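Local coordinates for protein enoyl-CoA hydratase (Thermus thermophilus, PDB 1WZ8) that probably catalyses the reversible addition of water to the double bond of 2-enoyl-CoA thioesters, as a hexameric member of the enoyl-CoA hydratase/isomerase (crotonase) family, at residues A[81-84]-A[85-89]; A[237-240]-A[241-245]. All coordinates share one frame; numbering follows the deposited sequence.

Interaction 1 (A[81-84]-A[85-89]); sequences ASHE and ALLRV
The imidazole of His-83 carries Leu-87 on one face. The methyl CD2 of Leu-87 sits 3.9 Å from the centroid of the His-83 ring, 21° off the normal, a CH-pi contact. It is displaced toward the rim, with CE1 of His-83 as its closest ring atom. His-83 holds CG anti to its backbone N (chi1 172°), which swings the ring forward, toward the carbonyl side, so that its face meets Leu-87 one turn on. The ring edge is polar and is used between subunits. ND1 is hydrogen-bonded to Ser-244 OG of a second subunit and NE2 to Glu-212 OE1 of a third, two bonds that fix the rotation of the ring and so set the face offered to Leu-87.

On another side of the turn, Ser-82 closes the helix start. Its OG accepts from Ala-85 N at 3.1 Å, with a nearly straight N-H...O angle of 164°. The extended backbone of Ser-82 helps to bring OG to this amide. The methylene CB of Ser-82 also touches CB of Ala-85 at 3.8 Å. Regular helical bonds follow: Leu-86 N to Ser-82 O at 2.9 Å, Leu-87 N to His-83 O at 3.1 Å, and Arg-88 N to Glu-84 O at 3.1 Å. The guanidinium of Arg-88 turns to other partners, forming salt bridges with Glu-78 and Glu-92.

The arrangement is a serine N-cap at the start of helix 83-102, just after helix 73-81, with an i to i+4 histidine-leucine pair at a subunit junction of the crotonase-type hexamer.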
ATOM      1  N   ALA A  81      19.032 -24.515  18.386  1.00 22.67           N
ATOM      2  CA  ALA A  81      20.211 -25.336  18.144  1.00 22.01           C
ATOM      3  C   ALA A  81      20.591 -25.621  16.693  1.00 22.90           C
ATOM      4  O   ALA A  81      21.661 -26.180  16.435  1.00 22.22           O
ATOM      5  CB  ALA A  81      20.063 -26.655  18.900  1.00 21.84           C
ATOM      6  N   SER A  82      19.744 -25.239  15.745  1.00 21.47           N
ATOM      7  CA  SER A  82      20.033 -25.506  14.342  1.00 21.89           C
ATOM      8  C   SER A  82      19.483 -24.457  13.380  1.00 20.78           C
ATOM      9  O   SER A  82      18.322 -24.067  13.479  1.00 19.91           O
ATOM     10  CB  SER A  82      19.477 -26.883  13.967  1.00 23.41           C
ATOM     11  OG  SER A  82      19.398 -27.051  12.565  1.00 27.62           O
ATOM     12  N   HIS A  83      20.321 -24.001  12.451  1.00 19.72           N
ATOM     13  CA  HIS A  83      19.895 -23.045  11.453  1.00 19.55           C
ATOM     14  C   HIS A  83      18.803 -23.656  10.598  1.00 19.02           C
ATOM     15  O   HIS A  83      17.821 -23.015  10.248  1.00 17.03           O
ATOM     16  CB  HIS A  83      21.102 -22.692  10.584  1.00 20.47           C
ATOM     17  CG  HIS A  83      20.653 -21.844   9.422  1.00 20.20           C
ATOM     18  ND1 HIS A  83      20.710 -20.489   9.422  1.00 20.47           N
ATOM     19  CD2 HIS A  83      20.132 -22.266   8.193  1.00 19.17           C
ATOM     20  CE1 HIS A  83      20.236 -20.105   8.220  1.00 19.80           C
ATOM     21  NE2 HIS A  83      19.882 -21.149   7.464  1.00 19.39           N
ATOM     22  N   GLU A  84      19.000 -24.926  10.263  1.00 18.87           N
ATOM     23  CA  GLU A  84      18.040 -25.653   9.443  1.00 20.43           C
ATOM     24  C   GLU A  84      16.686 -25.711  10.135  1.00 18.28           C
ATOM     25  O   GLU A  84      15.649 -25.474   9.511  1.00 18.08           O
ATOM     26  CB  GLU A  84      18.554 -27.068   9.164  1.00 23.44           C
ATOM     27  CG  GLU A  84      19.753 -27.079   8.236  1.00 28.98           C
ATOM     28  CD  GLU A  84      19.443 -26.427   6.907  1.00 30.76           C
ATOM     29  OE1 GLU A  84      20.203 -25.528   6.482  1.00 33.62           O
ATOM     30  OE2 GLU A  84      18.441 -26.821   6.281  1.00 34.15           O
ATOM     31  N   ALA A  85      16.699 -26.011  11.430  1.00 16.92           N
ATOM     32  CA  ALA A  85      15.458 -26.094  12.197  1.00 16.60           C
ATOM     33  C   ALA A  85      14.793 -24.725  12.298  1.00 15.18           C
ATOM     34  O   ALA A  85      13.577 -24.597  12.147  1.00 13.84           O
ATOM     35  CB  ALA A  85      15.742 -26.639  13.594  1.00 15.71           C
ATOM     36  N   LEU A  86      15.599 -23.702  12.558  1.00 14.85           N
ATOM     37  CA  LEU A  86      15.080 -22.351  12.691  1.00 13.73           C
ATOM     38  C   LEU A  86      14.312 -21.916  11.443  1.00 13.31           C
ATOM     39  O   LEU A  86      13.190 -21.417  11.539  1.00 13.57           O
ATOM     40  CB  LEU A  86      16.221 -21.366  12.959  1.00 13.42           C
ATOM     41  CG  LEU A  86      15.786 -19.930  13.266  1.00 13.48           C
ATOM     42  CD1 LEU A  86      14.994 -19.913  14.569  1.00 14.01           C
ATOM     43  CD2 LEU A  86      17.001 -19.022  13.371  1.00 16.59           C
ATOM     44  N   LEU A  87      14.905 -22.107  10.270  1.00 12.15           N
ATOM     45  CA  LEU A  87      14.234 -21.690   9.043  1.00 12.70           C
ATOM     46  C   LEU A  87      13.057 -22.572   8.646  1.00 12.15           C
ATOM     47  O   LEU A  87      12.126 -22.102   7.992  1.00 12.38           O
ATOM     48  CB  LEU A  87      15.240 -21.585   7.894  1.00 14.83           C
ATOM     49  CG  LEU A  87      15.991 -20.244   7.818  1.00 13.64           C
ATOM     50  CD1 LEU A  87      14.996 -19.135   7.508  1.00 14.43           C
ATOM     51  CD2 LEU A  87      16.722 -19.952   9.130  1.00 13.78           C
ATOM     52  N   ARG A  88      13.090 -23.845   9.029  1.00 13.50           N
ATOM     53  CA  ARG A  88      11.961 -24.668   8.677  1.00 14.87           C
ATOM     54  C   ARG A  88      10.767 -24.232   9.495  1.00 14.37           C
ATOM     55  O   ARG A  88       9.650 -24.128   9.005  1.00 13.92           O
ATOM     56  CB  ARG A  88      12.313 -26.121   8.997  1.00 14.67           C
ATOM     57  CG  ARG A  88      11.093 -27.040   8.944  1.00 19.69           C
ATOM     58  CD  ARG A  88      11.280 -28.292   9.809  1.00 24.50           C
ATOM     59  NE  ARG A  88      10.756 -28.069  11.161  1.00 26.63           N
ATOM     60  CZ  ARG A  88      11.524 -28.461  12.193  1.00 28.73           C
ATOM     61  NH1 ARG A  88      12.703 -29.015  11.972  1.00 28.64           N
ATOM     62  NH2 ARG A  88      11.087 -28.289  13.444  1.00 28.13           N
ATOM     63  N   VAL A  89      10.990 -23.904  10.763  1.00 12.89           N
ATOM     64  CA  VAL A  89       9.924 -23.401  11.623  1.00 13.78           C
ATOM     65  C   VAL A  89       9.483 -22.006  11.177  1.00 13.36           C
ATOM     66  O   VAL A  89       8.324 -21.631  11.359  1.00 11.66           O
ATOM     67  CB  VAL A  89      10.377 -23.374  13.104  1.00 15.14           C
ATOM     68  CG1 VAL A  89       9.295 -22.754  13.985  1.00 14.62           C
ATOM     69  CG2 VAL A  89      10.662 -24.790  13.570  1.00 14.39           C
TER

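Interaction 2 (A[237-240]-A[241-245])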
ATOM      1  N   ALA A 237      10.743 -12.481  10.990  1.00  9.41           N
ATOM      2  CA  ALA A 237      12.181 -12.580  10.738  1.00 10.15           C
ATOM      3  C   ALA A 237      12.978 -11.953  11.877  1.00 10.25           C
ATOM      4  O   ALA A 237      13.999 -12.504  12.306  1.00 10.12           O
ATOM      5  CB  ALA A 237      12.536 -11.901   9.404  1.00 12.26           C
ATOM      6  N   LEU A 238      12.528 -10.799  12.366  1.00  9.70           N
ATOM      7  CA  LEU A 238      13.227 -10.140  13.467  1.00  9.56           C
ATOM      8  C   LEU A 238      13.168 -11.020  14.710  1.00 11.02           C
ATOM      9  O   LEU A 238      14.135 -11.105  15.462  1.00 10.96           O
ATOM     10  CB  LEU A 238      12.614  -8.766  13.772  1.00  9.43           C
ATOM     11  CG  LEU A 238      12.917  -7.682  12.731  1.00  9.35           C
ATOM     12  CD1 LEU A 238      12.137  -6.421  13.061  1.00  7.48           C
ATOM     13  CD2 LEU A 238      14.420  -7.399  12.698  1.00 11.52           C
ATOM     14  N   GLU A 239      12.033 -11.678  14.923  1.00 10.83           N
ATOM     15  CA  GLU A 239      11.895 -12.566  16.073  1.00 11.26           C
ATOM     16  C   GLU A 239      12.907 -13.699  15.973  1.00 11.62           C
ATOM     17  O   GLU A 239      13.599 -14.019  16.942  1.00 11.39           O
ATOM     18  CB  GLU A 239      10.496 -13.184  16.130  1.00 12.01           C
ATOM     19  CG  GLU A 239      10.317 -14.118  17.320  1.00 12.83           C
ATOM     20  CD  GLU A 239       9.085 -14.995  17.218  1.00 15.54           C
ATOM     21  OE1 GLU A 239       8.094 -14.576  16.592  1.00 13.01           O
ATOM     22  OE2 GLU A 239       9.103 -16.107  17.789  1.00 15.20           O
ATOM     23  N   PHE A 240      12.992 -14.312  14.799  1.00  9.41           N
ATOM     24  CA  PHE A 240      13.917 -15.422  14.614  1.00 10.74           C
ATOM     25  C   PHE A 240      15.379 -14.981  14.683  1.00 12.39           C
ATOM     26  O   PHE A 240      16.256 -15.772  15.045  1.00 12.18           O
ATOM     27  CB  PHE A 240      13.594 -16.160  13.311  1.00 10.45           C
ATOM     28  CG  PHE A 240      12.410 -17.094  13.427  1.00 11.13           C
ATOM     29  CD1 PHE A 240      11.244 -16.685  14.074  1.00 11.67           C
ATOM     30  CD2 PHE A 240      12.473 -18.389  12.924  1.00 12.72           C
ATOM     31  CE1 PHE A 240      10.161 -17.556  14.223  1.00 12.54           C
ATOM     32  CE2 PHE A 240      11.394 -19.270  13.067  1.00 12.54           C
ATOM     33  CZ  PHE A 240      10.235 -18.851  13.718  1.00 13.41           C
ATOM     34  N   LEU A 241      15.655 -13.724  14.354  1.00 11.56           N
ATOM     35  CA  LEU A 241      17.027 -13.249  14.457  1.00 13.76           C
ATOM     36  C   LEU A 241      17.376 -13.201  15.943  1.00 14.67           C
ATOM     37  O   LEU A 241      18.537 -13.328  16.328  1.00 14.73           O
ATOM     38  CB  LEU A 241      17.171 -11.860  13.841  1.00 14.02           C
ATOM     39  CG  LEU A 241      17.431 -11.852  12.335  1.00 15.26           C
ATOM     40  CD1 LEU A 241      17.232 -10.445  11.777  1.00 16.19           C
ATOM     41  CD2 LEU A 241      18.856 -12.350  12.072  1.00 17.42           C
ATOM     42  N   GLY A 242      16.353 -13.035  16.775  1.00 14.99           N
ATOM     43  CA  GLY A 242      16.569 -12.969  18.209  1.00 14.30           C
ATOM     44  C   GLY A 242      16.878 -14.309  18.858  1.00 16.62           C
ATOM     45  O   GLY A 242      17.293 -14.356  20.019  1.00 15.83           O
ATOM     46  N   PHE A 243      16.688 -15.400  18.124  1.00 16.20           N
ATOM     47  CA  PHE A 243      16.955 -16.722  18.683  1.00 18.14           C
ATOM     48  C   PHE A 243      18.429 -16.984  18.968  1.00 19.44           C
ATOM     49  O   PHE A 243      18.768 -17.905  19.712  1.00 20.63           O
ATOM     50  CB  PHE A 243      16.379 -17.814  17.775  1.00 17.24           C
ATOM     51  CG  PHE A 243      14.975 -18.210  18.139  1.00 16.90           C
ATOM     52  CD1 PHE A 243      13.939 -17.281  18.084  1.00 16.94           C
ATOM     53  CD2 PHE A 243      14.696 -19.500  18.589  1.00 18.35           C
ATOM     54  CE1 PHE A 243      12.650 -17.623  18.475  1.00 16.39           C
ATOM     55  CE2 PHE A 243      13.406 -19.854  18.983  1.00 18.41           C
ATOM     56  CZ  PHE A 243      12.382 -18.913  18.927  1.00 18.31           C
ATOM     57  N   SER A 244      19.303 -16.168  18.391  1.00 19.25           N
ATOM     58  CA  SER A 244      20.737 -16.317  18.618  1.00 20.52           C
ATOM     59  C   SER A 244      21.233 -15.255  19.599  1.00 18.96           C
ATOM     60  O   SER A 244      22.437 -15.097  19.809  1.00 20.97           O
ATOM     61  CB  SER A 244      21.496 -16.202  17.294  1.00 20.59           C
ATOM     62  OG  SER A 244      21.213 -14.975  16.646  1.00 22.38           O
ATOM     63  N   GLY A 245      20.293 -14.533  20.202  1.00 18.44           N
ATOM     64  CA  GLY A 245      20.647 -13.488  21.146  1.00 17.58           C
ATOM     65  C   GLY A 245      20.616 -13.939  22.594  1.00 18.48           C
ATOM     66  O   GLY A 245      20.019 -14.962  22.924  1.00 17.27           O
TER
HETATM   67  O   HOH W   1      18.911 -16.455  14.827  1.00 21.07           O
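Phe-243 and Glu-239 lie side by side and point the same way, one turn apart at the end of helix 229-241. This is the tight part of the contact. The backbone O of Glu-239 meets the edge of the Phe-243 ring in its plane, 3.5 Å from CD1. Farther out, OE2 of Glu-239 stands 3.9 Å from CE1 of Phe-243, with carboxylate and ring planes 34° apart. The chain of Glu-239 runs fully out from the backbone (chi1 180°), which carries the carboxylate alongside the ring. The rings of Phe-240 and Phe-243 meet obliquely, centroids 5.5 Å apart. Ile-76 and Met-79 of helix 73-81 pack on Phe-243. On the buried side that faces a second subunit, CD2 of Leu-238 meets CD1 of Leu-241 at 4.2 Å, and Leu-241 packs on its counterpart in that subunit.

The helix tightens as it ends. Leu-241 N still bonds to Ala-237 O at 2.9 Å. Gly-242 N bonds to Glu-239 O at 2.9 Å and weakly to Leu-238 O, so the change is gradual. Phe-243 N then bonds to Phe-240 O at 3.1 Å, a step back of only three residues.

The looser side is at Ser-244, which is exposed. There water 1 donates to Phe-240 O at 2.8 Å and has a weak bond to Ser-244 OG.

The chemistry implies a buried carboxylate alongside an aromatic ring, with the backbone O at the ring edge. Its polar partners satisfy it there: OE2 bonds O4 of a methylpentanediol, probably from the crystallisation liquor, and OE1 bonds weakly to Gly-149 N.

How the interactions relate
Interactions 1 and 2 sit at opposite kinds of helix end: 81-89 opens helix 83-102, while 237-245 closes helix 229-241. Interaction 1 is partly buried; every touching residue of interaction 2 is buried. The two pack directly together. Leu-86 O approaches CE2 of Phe-240 at 3.2 Å, and Leu-86 CD1 lies 4.0 Å from CG of Phe-243. Both also lean on helix 73-81. Their chemistry differs with place: interaction 1 combines a serine cap with a histidine-leucine CH-pi contact, whereas interaction 2 sets phenylalanine rings and a buried carboxylate round a helix end of i to i+3 bonds. Each contact also touches the second subunit.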